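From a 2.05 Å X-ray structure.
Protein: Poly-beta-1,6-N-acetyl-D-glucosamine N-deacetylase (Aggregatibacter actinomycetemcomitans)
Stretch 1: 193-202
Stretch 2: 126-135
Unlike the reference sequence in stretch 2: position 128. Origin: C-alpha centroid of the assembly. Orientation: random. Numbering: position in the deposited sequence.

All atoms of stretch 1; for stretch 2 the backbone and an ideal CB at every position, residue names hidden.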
# COMPACT_ATOMS: atom_id res chain seq x y z
N LYS A 193 -12.36 -10.32 -2.69
CA LYS A 193 -13.45 -10.48 -3.68
C LYS A 193 -13.74 -9.19 -4.41
O LYS A 193 -13.93 -9.22 -5.60
CB LYS A 193 -14.74 -10.97 -3.05
CG LYS A 193 -14.67 -12.33 -2.35
CD LYS A 193 -15.76 -12.40 -1.26
CE LYS A 193 -15.89 -13.73 -0.53
NZ LYS A 193 -15.41 -14.89 -1.33
N SER A 194 -13.82 -8.06 -3.69
CA SER A 194 -13.98 -6.73 -4.36
C SER A 194 -12.94 -6.42 -5.44
O SER A 194 -13.29 -5.96 -6.52
CB SER A 194 -13.95 -5.63 -3.30
OG SER A 194 -13.89 -4.33 -3.81
N ILE A 195 -11.67 -6.64 -5.15
CA ILE A 195 -10.63 -6.48 -6.14
C ILE A 195 -10.73 -7.54 -7.26
O ILE A 195 -10.60 -7.20 -8.45
CB ILE A 195 -9.22 -6.55 -5.46
CG1 ILE A 195 -8.98 -5.28 -4.60
CG2 ILE A 195 -8.11 -6.71 -6.50
CD1 ILE A 195 -7.84 -5.51 -3.56
N GLN A 196 -10.85 -8.81 -6.89
CA GLN A 196 -10.88 -9.92 -7.91
C GLN A 196 -11.92 -9.70 -9.00
O GLN A 196 -11.68 -9.94 -10.16
CB GLN A 196 -11.20 -11.27 -7.24
CG GLN A 196 -11.14 -12.51 -8.15
CD GLN A 196 -11.78 -13.73 -7.51
OE1 GLN A 196 -12.61 -13.63 -6.59
NE2 GLN A 196 -11.36 -14.89 -7.94
N ARG A 197 -13.12 -9.31 -8.61
CA ARG A 197 -14.15 -9.15 -9.57
C ARG A 197 -13.91 -7.99 -10.51
O ARG A 197 -14.42 -8.07 -11.63
CB ARG A 197 -15.51 -9.02 -8.92
CG ARG A 197 -15.88 -7.63 -8.38
CD ARG A 197 -17.03 -7.74 -7.39
NE ARG A 197 -18.27 -8.16 -8.07
CZ ARG A 197 -19.48 -8.43 -7.53
NH1 ARG A 197 -19.71 -8.35 -6.22
NH2 ARG A 197 -20.49 -8.80 -8.34
N GLN A 198 -13.21 -6.91 -10.10
CA GLN A 198 -12.96 -5.80 -11.01
C GLN A 198 -11.76 -6.09 -11.89
O GLN A 198 -11.71 -5.63 -12.98
CB GLN A 198 -12.72 -4.51 -10.21
CG GLN A 198 -13.85 -4.13 -9.33
CD GLN A 198 -15.02 -3.53 -10.09
OE1 GLN A 198 -14.92 -3.09 -11.24
NE2 GLN A 198 -16.14 -3.45 -9.40
N ILE A 199 -10.80 -6.85 -11.40
CA ILE A 199 -9.42 -6.89 -11.90
C ILE A 199 -9.11 -8.23 -12.57
O ILE A 199 -8.27 -8.26 -13.48
CB ILE A 199 -8.41 -6.58 -10.72
CG1 ILE A 199 -8.55 -5.13 -10.24
CG2 ILE A 199 -6.94 -6.78 -11.05
CD1 ILE A 199 -8.62 -4.16 -11.37
N GLY A 200 -9.73 -9.31 -12.09
CA GLY A 200 -9.52 -10.66 -12.63
C GLY A 200 -8.43 -11.47 -11.92
O GLY A 200 -8.17 -12.62 -12.29
N LYS A 201 -7.76 -10.85 -10.96
CA LYS A 201 -6.66 -11.45 -10.18
C LYS A 201 -6.99 -11.19 -8.68
O LYS A 201 -7.22 -10.03 -8.32
CB LYS A 201 -5.35 -10.73 -10.48
CG LYS A 201 -4.53 -11.29 -11.62
CD LYS A 201 -4.72 -10.51 -12.88
CE LYS A 201 -3.51 -10.64 -13.80
NZ LYS A 201 -3.81 -9.95 -15.07
N LYS A 202 -7.09 -12.23 -7.86
CA LYS A 202 -7.15 -12.06 -6.38
C LYS A 202 -5.88 -11.38 -5.94
O LYS A 202 -4.78 -11.77 -6.37
CB LYS A 202 -7.17 -13.40 -5.62
CG LYS A 202 -8.49 -14.12 -5.51
CD LYS A 202 -8.25 -15.48 -4.84
CE LYS A 202 -9.47 -15.96 -4.08
NZ LYS A 202 -9.95 -14.97 -3.06
N UNK A 126 -11.12 5.36 -9.86
CA UNK A 126 -12.24 4.48 -10.26
C UNK A 126 -11.65 3.12 -10.65
O UNK A 126 -10.50 3.01 -10.99
CB UNK A 126 -13.04 5.08 -11.42
N UNK A 127 -12.46 2.09 -10.65
CA UNK A 127 -12.00 0.77 -11.06
C UNK A 127 -11.55 0.63 -12.52
O UNK A 127 -10.69 -0.21 -12.81
CB UNK A 127 -13.12 -0.23 -10.80
N UNK A 128 -12.16 1.43 -13.42
CA UNK A 128 -11.74 1.53 -14.82
C UNK A 128 -10.28 1.93 -14.85
O UNK A 128 -9.50 1.32 -15.51
CB UNK A 128 -12.60 2.53 -15.60
N UNK A 129 -9.93 2.95 -14.08
CA UNK A 129 -8.53 3.38 -14.00
C UNK A 129 -7.58 2.32 -13.49
O UNK A 129 -6.45 2.19 -13.96
CB UNK A 129 -8.42 4.61 -13.10
N UNK A 130 -8.05 1.51 -12.54
CA UNK A 130 -7.25 0.43 -11.97
C UNK A 130 -7.03 -0.67 -12.99
O UNK A 130 -5.88 -1.21 -13.10
CB UNK A 130 -7.92 -0.14 -10.72
N UNK A 131 -8.13 -1.05 -13.69
CA UNK A 131 -8.01 -2.02 -14.82
C UNK A 131 -7.00 -1.62 -15.89
O UNK A 131 -6.19 -2.43 -16.29
CB UNK A 131 -9.37 -2.20 -15.49
N UNK A 132 -7.03 -0.37 -16.33
CA UNK A 132 -6.06 0.13 -17.31
C UNK A 132 -4.60 -0.01 -16.81
O UNK A 132 -3.70 -0.46 -17.55
CB UNK A 132 -6.36 1.60 -17.63
N UNK A 133 -4.38 0.37 -15.57
CA UNK A 133 -3.04 0.30 -14.97
C UNK A 133 -2.57 -1.11 -14.86
O UNK A 133 -1.42 -1.38 -15.11
CB UNK A 133 -3.02 0.95 -13.59
N UNK A 134 -3.43 -2.02 -14.44
CA UNK A 134 -3.05 -3.45 -14.29
C UNK A 134 -2.79 -4.10 -15.65
O UNK A 134 -1.82 -4.84 -15.80
CB UNK A 134 -4.15 -4.22 -13.55
N UNK A 135 -3.59 -3.74 -16.66
CA UNK A 135 -3.47 -4.28 -18.00
C UNK A 135 -2.16 -3.85 -18.66
O UNK A 135 -1.62 -4.60 -19.46
CB UNK A 135 -4.66 -3.84 -18.85

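Position 126 lies just before the helix, at phi/psi -97/160, with no atom of stretch 1 within 5.5 Å of its ideal CB. That suggests a small N-capping residue: Ser, Thr, Asp or Asn. It is Thr126, whose OG1 accepts a weak capping bond from the backbone N of position 129 at 3.5 Å.

At position 127, CA-to-CB points toward stretch 1 and the ideal CB is 3.4 Å from Gln198 OE1. Beyond it Ser194, Ile195, Gln198 and Ile199 form a hollow that a long apolar or aromatic side chain could enter. The deposited Trp127 fills it as a knob. Gln198 CG lies over one face, 3.4 Å from the centroid of the five-membered ring of Trp127 and 14° off its normal, a CH-pi contact. Ile195 CG1 approaches the ring edge, 3.9 Å from Trp127 CH2.

Position 128 points away and meets no part of stretch 1, so polar residues suit it. Asp128, which differs from the reference Glu, turns its carboxylate to position 131. Position 129 is out of reach and constrained by little except its helical backbone; Gln129 OE1 accepts from Thr126 N at 2.9 Å.

At position 130 the CB points toward stretch 1, 4.1 Å from Ile199 CD1. The short distance favors a compact apolar residue such as Val, Ala or Ile. Val130 places CG1 3.4 Å from Ile199 CD1.

Position 131 points sideways, with Ile199 CD1 at 4.6 Å and Gln198 O at 4.9 Å from its ideal CB. Gln198 OE1 adds a second acceptor, so a long donor, Lys, Gln or Arg, would suit. Arg131 reaches both from NH1: 2.9 Å to Gln198 OE1 at 161° and 3.0 Å to Gln198 O at 166°. Its NH2 forms a salt bridge with Asp128 OD1 at 2.7 Å. Its CG also packs 3.8 Å from Ile199 CD1, while a water links Arg131 NH2 to Gln198 OE1.

Positions 132 and 133 are out of reach, and stretch 1 does not discriminate among helix-compatible residues there. They are Glu132 and Met133, the latter present as selenomethionine.

Position 134 points toward stretch 1, its ideal CB 4.5 Å from Ile199 CG2, with the amine of Lys201 farther out. An acidic residue with an aliphatic stem answers both, though Gln could also reach. Glu134 packs CG 4.0 Å from Ile199 CG2, and its OE2 forms a salt bridge with Lys201 NZ at 2.6 Å. A water joins Glu134 OE1 to Ile199 O.

Position 135 points sideways into space free of stretch 1, where many polar residues fit; it is Gln135.

Stretch 2, residues 126-135: TWDQVREMEQ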
# COMPACT_ATOMS: atom_id res chain seq x y z
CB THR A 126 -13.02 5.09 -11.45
OG1 THR A 126 -12.22 5.11 -12.64
CG2 THR A 126 -13.47 6.51 -11.20
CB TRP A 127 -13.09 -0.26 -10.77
CG TRP A 127 -13.28 -0.62 -9.31
CD1 TRP A 127 -14.40 -0.40 -8.56
CD2 TRP A 127 -12.35 -1.27 -8.47
NE1 TRP A 127 -14.24 -0.91 -7.33
CE2 TRP A 127 -12.98 -1.42 -7.21
CE3 TRP A 127 -11.02 -1.70 -8.63
CZ2 TRP A 127 -12.35 -2.03 -6.11
CZ3 TRP A 127 -10.38 -2.31 -7.55
CH2 TRP A 127 -11.05 -2.48 -6.29
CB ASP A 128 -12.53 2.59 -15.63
CG ASP A 128 -14.07 2.31 -15.67
OD1 ASP A 128 -14.53 1.13 -15.86
OD2 ASP A 128 -14.85 3.29 -15.47
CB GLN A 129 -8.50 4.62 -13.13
CG GLN A 129 -9.03 5.83 -13.81
CD GLN A 129 -9.27 7.00 -12.86
OE1 GLN A 129 -9.35 6.84 -11.67
NE2 GLN A 129 -9.33 8.19 -13.41
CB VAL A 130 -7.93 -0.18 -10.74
CG1 VAL A 130 -7.11 -1.35 -10.19
CG2 VAL A 130 -8.19 0.88 -9.68
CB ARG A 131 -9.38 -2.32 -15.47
CG ARG A 131 -10.18 -3.43 -14.78
CD ARG A 131 -11.43 -3.75 -15.60
NE ARG A 131 -12.34 -2.61 -15.62
CZ ARG A 131 -13.23 -2.35 -14.68
NH1 ARG A 131 -13.33 -3.18 -13.62
NH2 ARG A 131 -14.01 -1.27 -14.74
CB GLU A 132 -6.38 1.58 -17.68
CG GLU A 132 -5.52 2.13 -18.79
CD GLU A 132 -5.69 3.63 -19.02
OE1 GLU A 132 -6.79 4.20 -18.78
OE2 GLU A 132 -4.71 4.28 -19.48
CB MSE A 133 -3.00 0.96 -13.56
CG MSE A 133 -2.99 2.45 -13.77
SE MSE A 133 -2.83 3.57 -12.18
CE MSE A 133 -4.49 3.09 -11.27
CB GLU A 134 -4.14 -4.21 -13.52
CG GLU A 134 -3.73 -5.62 -13.11
CD GLU A 134 -3.82 -6.65 -14.25
OE1 GLU A 134 -4.65 -6.48 -15.19
OE2 GLU A 134 -3.00 -7.60 -14.21
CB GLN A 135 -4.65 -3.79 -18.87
CG GLN A 135 -5.98 -4.46 -18.47
CD GLN A 135 -7.22 -3.71 -18.96
OE1 GLN A 135 -7.14 -2.89 -19.82
NE2 GLN A 135 -8.38 -4.03 -18.41
O HOH W 1 -16.25 -1.33 -12.58
O HOH W 2 -7.08 -6.01 -14.87
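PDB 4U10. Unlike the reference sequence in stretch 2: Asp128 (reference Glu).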